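Local coordinates for acinetobacter secreted protease CpaA (Acinetobacter nosocomialis M2, PDB 6O38), which is a secreted zinc metalloprotease, probably exported by a type II secretion system and bound by its chaperone CpaB before release, at residues A[132-137]-A[156-161]; A[171-176]-A[207-212]. All coordinates share one frame; numbering follows the deposited sequence.

Contact 1: A[132-137]-A[156-161]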
ATOM      1  N   LEU A 132      29.837  -1.775  -2.457  1.00 57.74           N
ATOM      2  CA  LEU A 132      29.346  -2.621  -1.380  1.00 58.14           C
ATOM      3  C   LEU A 132      29.577  -4.088  -1.734  1.00 59.04           C
ATOM      4  O   LEU A 132      29.378  -4.488  -2.884  1.00 58.51           O
ATOM      5  CB  LEU A 132      27.860  -2.374  -1.132  1.00 57.51           C
ATOM      6  CG  LEU A 132      27.462  -0.970  -0.672  1.00 57.48           C
ATOM      7  CD1 LEU A 132      25.956  -0.874  -0.498  1.00 56.91           C
ATOM      8  CD2 LEU A 132      28.180  -0.609   0.619  1.00 58.40           C
ATOM      9  N   PRO A 133      30.000  -4.907  -0.775  1.00 60.57           N
ATOM     10  CA  PRO A 133      30.249  -6.318  -1.082  1.00 61.85           C
ATOM     11  C   PRO A 133      28.947  -7.064  -1.312  1.00 60.95           C
ATOM     12  O   PRO A 133      27.921  -6.788  -0.686  1.00 60.11           O
ATOM     13  CB  PRO A 133      30.972  -6.829   0.168  1.00 63.92           C
ATOM     14  CG  PRO A 133      30.469  -5.952   1.259  1.00 63.29           C
ATOM     15  CD  PRO A 133      30.271  -4.592   0.637  1.00 61.46           C
ATOM     16  N   SER A 134      28.999  -8.023  -2.227  1.00 64.87           N
ATOM     17  CA  SER A 134      27.855  -8.878  -2.489  1.00 64.34           C
ATOM     18  C   SER A 134      27.905 -10.118  -1.605  1.00 66.18           C
ATOM     19  O   SER A 134      28.925 -10.434  -0.985  1.00 67.98           O
ATOM     20  CB  SER A 134      27.814  -9.281  -3.964  1.00 63.93           C
ATOM     21  OG  SER A 134      27.539  -8.168  -4.794  1.00 62.18           O
ATOM     22  N   ASP A 135      26.780 -10.829  -1.560  1.00 69.26           N
ATOM     23  CA  ASP A 135      26.660 -12.099  -0.847  1.00 71.10           C
ATOM     24  C   ASP A 135      27.064 -11.957   0.620  1.00 72.19           C
ATOM     25  O   ASP A 135      27.978 -12.615   1.120  1.00 74.18           O
ATOM     26  CB  ASP A 135      27.485 -13.169  -1.557  1.00 72.85           C
ATOM     27  CG  ASP A 135      27.061 -13.357  -2.995  1.00 71.95           C
ATOM     28  OD1 ASP A 135      25.850 -13.263  -3.287  1.00 70.57           O
ATOM     29  OD2 ASP A 135      27.949 -13.536  -3.846  1.00 72.73           O
ATOM     30  N   VAL A 136      26.348 -11.071   1.303  1.00 64.92           N
ATOM     31  CA  VAL A 136      26.461 -10.884   2.744  1.00 65.93           C
ATOM     32  C   VAL A 136      25.206 -11.469   3.379  1.00 65.90           C
ATOM     33  O   VAL A 136      24.295 -11.911   2.669  1.00 65.00           O
ATOM     34  CB  VAL A 136      26.647  -9.398   3.104  1.00 64.81           C
ATOM     35  CG1 VAL A 136      27.678  -8.758   2.186  1.00 64.52           C
ATOM     36  CG2 VAL A 136      25.324  -8.667   3.012  1.00 62.73           C
ATOM     37  N   ARG A 137      25.157 -11.496   4.711  1.00 64.63           N
ATOM     38  CA  ARG A 137      24.019 -12.079   5.412  1.00 64.92           C
ATOM     39  C   ARG A 137      22.732 -11.378   4.990  1.00 62.66           C
ATOM     40  O   ARG A 137      22.660 -10.146   4.971  1.00 61.38           O
ATOM     41  CB  ARG A 137      24.221 -11.947   6.923  1.00 66.38           C
ATOM     42  CG  ARG A 137      23.175 -12.622   7.795  1.00 67.16           C
ATOM     43  CD  ARG A 137      23.548 -12.503   9.277  1.00 68.90           C
ATOM     44  NE  ARG A 137      24.806 -13.164   9.616  1.00 71.11           N
ATOM     45  CZ  ARG A 137      24.928 -14.464   9.863  1.00 73.08           C
ATOM     46  NH1 ARG A 137      26.114 -14.976  10.170  1.00 75.11           N
ATOM     47  NH2 ARG A 137      23.864 -15.253   9.819  1.00 73.11           N
ATOM     48  N   LYS A 156      27.520   0.467  -9.038  1.00 51.53           N
ATOM     49  CA  LYS A 156      26.127   0.146  -9.311  1.00 50.86           C
ATOM     50  C   LYS A 156      25.908  -1.311  -9.700  1.00 50.90           C
ATOM     51  O   LYS A 156      24.764  -1.697  -9.959  1.00 50.48           O
ATOM     52  CB  LYS A 156      25.593   1.061 -10.418  1.00 49.95           C
ATOM     53  CG  LYS A 156      25.883   2.535 -10.181  1.00 50.19           C
ATOM     54  CD  LYS A 156      25.074   3.419 -11.113  1.00 49.36           C
ATOM     55  CE  LYS A 156      25.741   4.768 -11.315  1.00 49.54           C
ATOM     56  NZ  LYS A 156      25.050   5.572 -12.362  1.00 48.84           N
ATOM     57  N   THR A 157      26.970  -2.119  -9.756  1.00 52.05           N
ATOM     58  CA  THR A 157      26.846  -3.490 -10.247  1.00 52.17           C
ATOM     59  C   THR A 157      25.848  -4.293  -9.418  1.00 52.40           C
ATOM     60  O   THR A 157      24.943  -4.933  -9.966  1.00 52.12           O
ATOM     61  CB  THR A 157      28.214  -4.174 -10.252  1.00 53.19           C
ATOM     62  OG1 THR A 157      29.091  -3.485 -11.151  1.00 53.20           O
ATOM     63  CG2 THR A 157      28.080  -5.624 -10.695  1.00 53.85           C
ATOM     64  N   ASN A 158      25.995  -4.269  -8.094  1.00 51.85           N
ATOM     65  CA  ASN A 158      25.151  -5.058  -7.207  1.00 52.00           C
ATOM     66  C   ASN A 158      24.013  -4.244  -6.602  1.00 51.29           C
ATOM     67  O   ASN A 158      23.437  -4.653  -5.588  1.00 51.60           O
ATOM     68  CB  ASN A 158      25.995  -5.696  -6.102  1.00 53.11           C
ATOM     69  CG  ASN A 158      26.793  -4.677  -5.307  1.00 53.48           C
ATOM     70  OD1 ASN A 158      26.692  -3.472  -5.536  1.00 52.91           O
ATOM     71  ND2 ASN A 158      27.593  -5.161  -4.366  1.00 54.61           N
ATOM     72  N   LEU A 159      23.679  -3.105  -7.200  1.00 49.80           N
ATOM     73  CA  LEU A 159      22.527  -2.324  -6.778  1.00 49.42           C
ATOM     74  C   LEU A 159      21.309  -2.704  -7.608  1.00 48.81           C
ATOM     75  O   LEU A 159      21.426  -3.097  -8.772  1.00 48.50           O
ATOM     76  CB  LEU A 159      22.810  -0.826  -6.906  1.00 49.14           C
ATOM     77  CG  LEU A 159      24.061  -0.327  -6.180  1.00 49.84           C
ATOM     78  CD1 LEU A 159      24.192   1.183  -6.299  1.00 49.66           C
ATOM     79  CD2 LEU A 159      24.043  -0.751  -4.718  1.00 50.58           C
ATOM     80  N   LEU A 160      20.130  -2.601  -6.988  1.00 46.35           N
ATOM     81  CA  LEU A 160      18.896  -2.984  -7.668  1.00 45.68           C
ATOM     82  C   LEU A 160      18.702  -2.193  -8.957  1.00 44.89           C
ATOM     83  O   LEU A 160      18.332  -2.758  -9.992  1.00 44.61           O
ATOM     84  CB  LEU A 160      17.700  -2.794  -6.735  1.00 45.38           C
ATOM     85  CG  LEU A 160      16.332  -3.150  -7.319  1.00 44.75           C
ATOM     86  CD1 LEU A 160      16.217  -4.649  -7.543  1.00 45.23           C
ATOM     87  CD2 LEU A 160      15.216  -2.649  -6.415  1.00 44.44           C
ATOM     88  N   PHE A 161      18.949  -0.886  -8.913  1.00 44.62           N
ATOM     89  CA  PHE A 161      18.872  -0.035 -10.088  1.00 43.77           C
ATOM     90  C   PHE A 161      20.083   0.887 -10.137  1.00 43.82           C
ATOM     91  O   PHE A 161      20.562   1.341  -9.091  1.00 44.43           O
ATOM     92  CB  PHE A 161      17.583   0.801 -10.088  1.00 43.12           C
ATOM     93  CG  PHE A 161      16.340  -0.002 -10.341  1.00 43.03           C
ATOM     94  CD1 PHE A 161      16.033  -0.442 -11.618  1.00 42.64           C
ATOM     95  CD2 PHE A 161      15.474  -0.308  -9.305  1.00 43.42           C
ATOM     96  CE1 PHE A 161      14.888  -1.179 -11.856  1.00 42.73           C
ATOM     97  CE2 PHE A 161      14.327  -1.046  -9.537  1.00 43.43           C
ATOM     98  CZ  PHE A 161      14.035  -1.481 -10.814  1.00 43.12           C
TER
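The backbones come closest at S134 and N158, 6.6 Å from S134 CA to N158 CA, and both residues sit in loops, with a type I beta turn running from K156 to L159. The side chain of N158 does the joining. Its CB points toward 132-137, and CG sits between the backbone N and the carbonyl carbon (chi1 56°), a rotamer that brings the amide end up to the other loop. There ND2 has two acceptors. One is S134 OG, 3.0 Å from N158 ND2, with an N-H...O angle of 154°. The serine oxygen lies almost in the plane of the amide, 8° out of it. The other is the backbone oxygen of L132. That separation is very short as modelled, and its exact length is doubtful at 2.6 Å resolution. If both bonds hold, they would take one hydrogen each and probably limit rotation of the amide. The contact ties together two loops within a StcE-type beta-sandwich family region. The first leaves strand 129-131 and leads to 141-146; the second joins strand 152-154 to 166-167. W184 of strand 183-195 packs against L132, V136, N158 and L159, and its NE1 bonds to P133 O.

Contact 2: A[171-176]-A[207-212]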
ATOM      1  N   SER A 171      25.030  13.723   2.033  1.00 56.61           N
ATOM      2  CA  SER A 171      24.300  12.621   1.424  1.00 55.47           C
ATOM      3  C   SER A 171      24.142  11.470   2.413  1.00 55.27           C
ATOM      4  O   SER A 171      25.002  11.229   3.264  1.00 55.96           O
ATOM      5  CB  SER A 171      25.015  12.137   0.163  1.00 55.18           C
ATOM      6  OG  SER A 171      25.065  13.159  -0.817  1.00 55.22           O
ATOM      7  N   GLU A 172      23.025  10.756   2.292  1.00 55.10           N
ATOM      8  CA  GLU A 172      22.726   9.647   3.192  1.00 54.79           C
ATOM      9  C   GLU A 172      21.846   8.644   2.465  1.00 53.67           C
ATOM     10  O   GLU A 172      20.712   8.966   2.098  1.00 52.76           O
ATOM     11  CB  GLU A 172      22.043  10.146   4.468  1.00 54.88           C
ATOM     12  CG  GLU A 172      21.671   9.049   5.450  1.00 54.72           C
ATOM     13  CD  GLU A 172      21.259   9.600   6.803  1.00 55.03           C
ATOM     14  OE1 GLU A 172      21.355  10.829   6.999  1.00 55.53           O
ATOM     15  OE2 GLU A 172      20.843   8.803   7.670  1.00 54.87           O
ATOM     16  N   TYR A 173      22.367   7.435   2.258  1.00 52.81           N
ATOM     17  CA  TYR A 173      21.637   6.357   1.603  1.00 51.89           C
ATOM     18  C   TYR A 173      21.642   5.128   2.498  1.00 51.85           C
ATOM     19  O   TYR A 173      22.689   4.754   3.038  1.00 52.57           O
ATOM     20  CB  TYR A 173      22.252   6.009   0.241  1.00 51.62           C
ATOM     21  CG  TYR A 173      22.413   7.185  -0.696  1.00 51.60           C
ATOM     22  CD1 TYR A 173      21.381   8.094  -0.887  1.00 51.24           C
ATOM     23  CD2 TYR A 173      23.598   7.383  -1.393  1.00 51.87           C
ATOM     24  CE1 TYR A 173      21.525   9.168  -1.744  1.00 51.22           C
ATOM     25  CE2 TYR A 173      23.751   8.454  -2.251  1.00 51.79           C
ATOM     26  CZ  TYR A 173      22.712   9.343  -2.424  1.00 51.55           C
ATOM     27  OH  TYR A 173      22.863  10.411  -3.278  1.00 51.53           O
ATOM     28  N   TRP A 174      20.478   4.505   2.655  1.00 53.36           N
ATOM     29  CA  TRP A 174      20.337   3.261   3.399  1.00 53.30           C
ATOM     30  C   TRP A 174      19.992   2.135   2.434  1.00 52.72           C
ATOM     31  O   TRP A 174      19.041   2.251   1.653  1.00 51.99           O
ATOM     32  CB  TRP A 174      19.257   3.381   4.478  1.00 52.99           C
ATOM     33  CG  TRP A 174      19.621   4.287   5.618  1.00 53.62           C
ATOM     34  CD1 TRP A 174      19.721   5.648   5.585  1.00 53.85           C
ATOM     35  CD2 TRP A 174      19.919   3.897   6.964  1.00 54.17           C
ATOM     36  NE1 TRP A 174      20.069   6.128   6.825  1.00 54.51           N
ATOM     37  CE2 TRP A 174      20.197   5.073   7.689  1.00 54.65           C
ATOM     38  CE3 TRP A 174      19.982   2.667   7.627  1.00 54.39           C
ATOM     39  CZ2 TRP A 174      20.530   5.056   9.043  1.00 55.30           C
ATOM     40  CZ3 TRP A 174      20.314   2.651   8.971  1.00 55.15           C
ATOM     41  CH2 TRP A 174      20.584   3.838   9.664  1.00 55.56           C
ATOM     42  N   PHE A 175      20.761   1.050   2.492  1.00 51.01           N
ATOM     43  CA  PHE A 175      20.554  -0.113   1.643  1.00 50.85           C
ATOM     44  C   PHE A 175      20.351  -1.354   2.499  1.00 51.64           C
ATOM     45  O   PHE A 175      20.929  -1.481   3.582  1.00 52.68           O
ATOM     46  CB  PHE A 175      21.742  -0.348   0.699  1.00 51.32           C
ATOM     47  CG  PHE A 175      21.953   0.746  -0.306  1.00 50.61           C
ATOM     48  CD1 PHE A 175      21.276   0.733  -1.514  1.00 49.59           C
ATOM     49  CD2 PHE A 175      22.842   1.776  -0.050  1.00 51.07           C
ATOM     50  CE1 PHE A 175      21.473   1.736  -2.443  1.00 49.05           C
ATOM     51  CE2 PHE A 175      23.045   2.779  -0.976  1.00 50.53           C
ATOM     52  CZ  PHE A 175      22.359   2.758  -2.173  1.00 49.55           C
ATOM     53  N   LYS A 176      19.528  -2.274   2.000  1.00 52.30           N
ATOM     54  CA  LYS A 176      19.363  -3.588   2.603  1.00 52.59           C
ATOM     55  C   LYS A 176      19.583  -4.642   1.529  1.00 52.55           C
ATOM     56  O   LYS A 176      19.036  -4.533   0.428  1.00 51.96           O
ATOM     57  CB  LYS A 176      17.979  -3.749   3.241  1.00 52.14           C
ATOM     58  CG  LYS A 176      17.808  -5.042   4.025  1.00 52.98           C
ATOM     59  CD  LYS A 176      16.639  -4.961   4.993  1.00 52.93           C
ATOM     60  CE  LYS A 176      15.307  -4.938   4.261  1.00 51.74           C
ATOM     61  NZ  LYS A 176      14.158  -5.064   5.200  1.00 51.81           N
ATOM     62  N   ASN A 207      20.977  15.215  -9.580  1.00 45.58           N
ATOM     63  CA  ASN A 207      22.251  14.996  -8.915  1.00 47.06           C
ATOM     64  C   ASN A 207      22.218  13.867  -7.895  1.00 47.08           C
ATOM     65  O   ASN A 207      23.269  13.528  -7.340  1.00 47.96           O
ATOM     66  CB  ASN A 207      22.714  16.287  -8.219  1.00 49.32           C
ATOM     67  CG  ASN A 207      24.215  16.478  -8.277  1.00 50.88           C
ATOM     68  OD1 ASN A 207      24.934  15.673  -8.869  1.00 50.34           O
ATOM     69  ND2 ASN A 207      24.699  17.554  -7.664  1.00 52.63           N
ATOM     70  N   SER A 208      21.055  13.278  -7.638  1.00 45.17           N
ATOM     71  CA  SER A 208      20.893  12.291  -6.579  1.00 45.44           C
ATOM     72  C   SER A 208      19.687  11.428  -6.927  1.00 43.96           C
ATOM     73  O   SER A 208      18.902  11.778  -7.819  1.00 42.70           O
ATOM     74  CB  SER A 208      20.716  12.975  -5.210  1.00 46.78           C
ATOM     75  OG  SER A 208      19.430  13.558  -5.092  1.00 46.36           O
ATOM     76  N   PRO A 209      19.511  10.284  -6.250  1.00 43.86           N
ATOM     77  CA  PRO A 209      18.374   9.413  -6.593  1.00 42.67           C
ATOM     78  C   PRO A 209      17.020   9.997  -6.235  1.00 42.14           C
ATOM     79  O   PRO A 209      16.003   9.500  -6.734  1.00 40.82           O
ATOM     80  CB  PRO A 209      18.649   8.131  -5.791  1.00 43.25           C
ATOM     81  CG  PRO A 209      20.081   8.205  -5.404  1.00 44.27           C
ATOM     82  CD  PRO A 209      20.392   9.653  -5.253  1.00 44.94           C
ATOM     83  N   LEU A 210      16.966  11.030  -5.397  1.00 42.34           N
ATOM     84  CA  LEU A 210      15.698  11.620  -4.975  1.00 41.16           C
ATOM     85  C   LEU A 210      15.873  13.128  -4.875  1.00 41.37           C
ATOM     86  O   LEU A 210      16.553  13.618  -3.967  1.00 42.83           O
ATOM     87  CB  LEU A 210      15.233  11.033  -3.642  1.00 41.31           C
ATOM     88  CG  LEU A 210      13.890  11.536  -3.113  1.00 40.06           C
ATOM     89  CD1 LEU A 210      12.798  11.312  -4.147  1.00 38.61           C
ATOM     90  CD2 LEU A 210      13.540  10.853  -1.800  1.00 40.40           C
ATOM     91  N   THR A 211      15.258  13.860  -5.800  1.00 41.82           N
ATOM     92  CA  THR A 211      15.270  15.317  -5.799  1.00 42.51           C
ATOM     93  C   THR A 211      13.889  15.823  -5.402  1.00 41.16           C
ATOM     94  O   THR A 211      12.876  15.343  -5.921  1.00 39.42           O
ATOM     95  CB  THR A 211      15.662  15.864  -7.174  1.00 42.34           C
ATOM     96  OG1 THR A 211      16.845  15.199  -7.637  1.00 43.17           O
ATOM     97  CG2 THR A 211      15.930  17.361  -7.096  1.00 43.74           C
ATOM     98  N   GLU A 212      13.851  16.787  -4.485  1.00 42.62           N
ATOM     99  CA  GLU A 212      12.601  17.308  -3.941  1.00 41.56           C
ATOM    100  C   GLU A 212      12.543  18.806  -4.218  1.00 42.27           C
ATOM    101  O   GLU A 212      13.357  19.572  -3.691  1.00 44.13           O
ATOM    102  CB  GLU A 212      12.497  17.008  -2.446  1.00 42.09           C
ATOM    103  CG  GLU A 212      11.221  17.492  -1.789  1.00 41.60           C
ATOM    104  CD  GLU A 212      11.076  16.981  -0.367  1.00 42.36           C
ATOM    105  OE1 GLU A 212      10.989  17.813   0.562  1.00 43.10           O
ATOM    106  OE2 GLU A 212      11.061  15.746  -0.177  1.00 42.07           O
TER
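Y173 reaches from strand 172-178 to S208 and P209, just ahead of strand 210-215. Its CB points toward 207-212. CG lies anti to the carbonyl carbon (chi1 -54°), and the ring extends from there to the far segment. Y173 CE1 lies 3.7 Å from P209 CD. Y173 CZ is at the same distance from P209 CD, with P209 CG a little farther off. The proline ring comes from the opposite direction and meets the aromatic ring obliquely. The strands fall in successive StcE-type beta-sandwich family regions, consistent with a contact between neighbouring domains. Strand 183-195 runs between them, antiparallel to 172-178 and parallel to 210-215. At the tip, Y173 OH approaches P209 CD to 3.3 Å and S208 CB to 3.9 Å. No hydrogen bond crosses between the segments; the hydroxyl bonds instead to the backbone oxygen of T166. F165 meets the Y173 ring edge-to-face. Next along the strand, W174 NE1 donates to E172 OE2 at 2.9 Å; the acceptor offers its anti lone pair and lies nearly in the indole plane.

In the fold
Contact 1 closes before contact 2 opens along the chain, and their centres are 16 Å apart. They meet through F175, on the strand that also carries Y173. L132 CD1 lies 4.1 Å from F175 CD2, and L159 CD2 lies 4.2 Å from F175 CE1, so both loops of contact 1 pack on that ring. F165 gives a further bridge, touching L159 of contact 1 as well as P209 of contact 2. Contact 1 lies within one beta-sandwich family region, whereas contact 2 probably links it to the next. Neither includes the zinc ligands H498, H502 and H508, which belong to the reprolysin-like protease region.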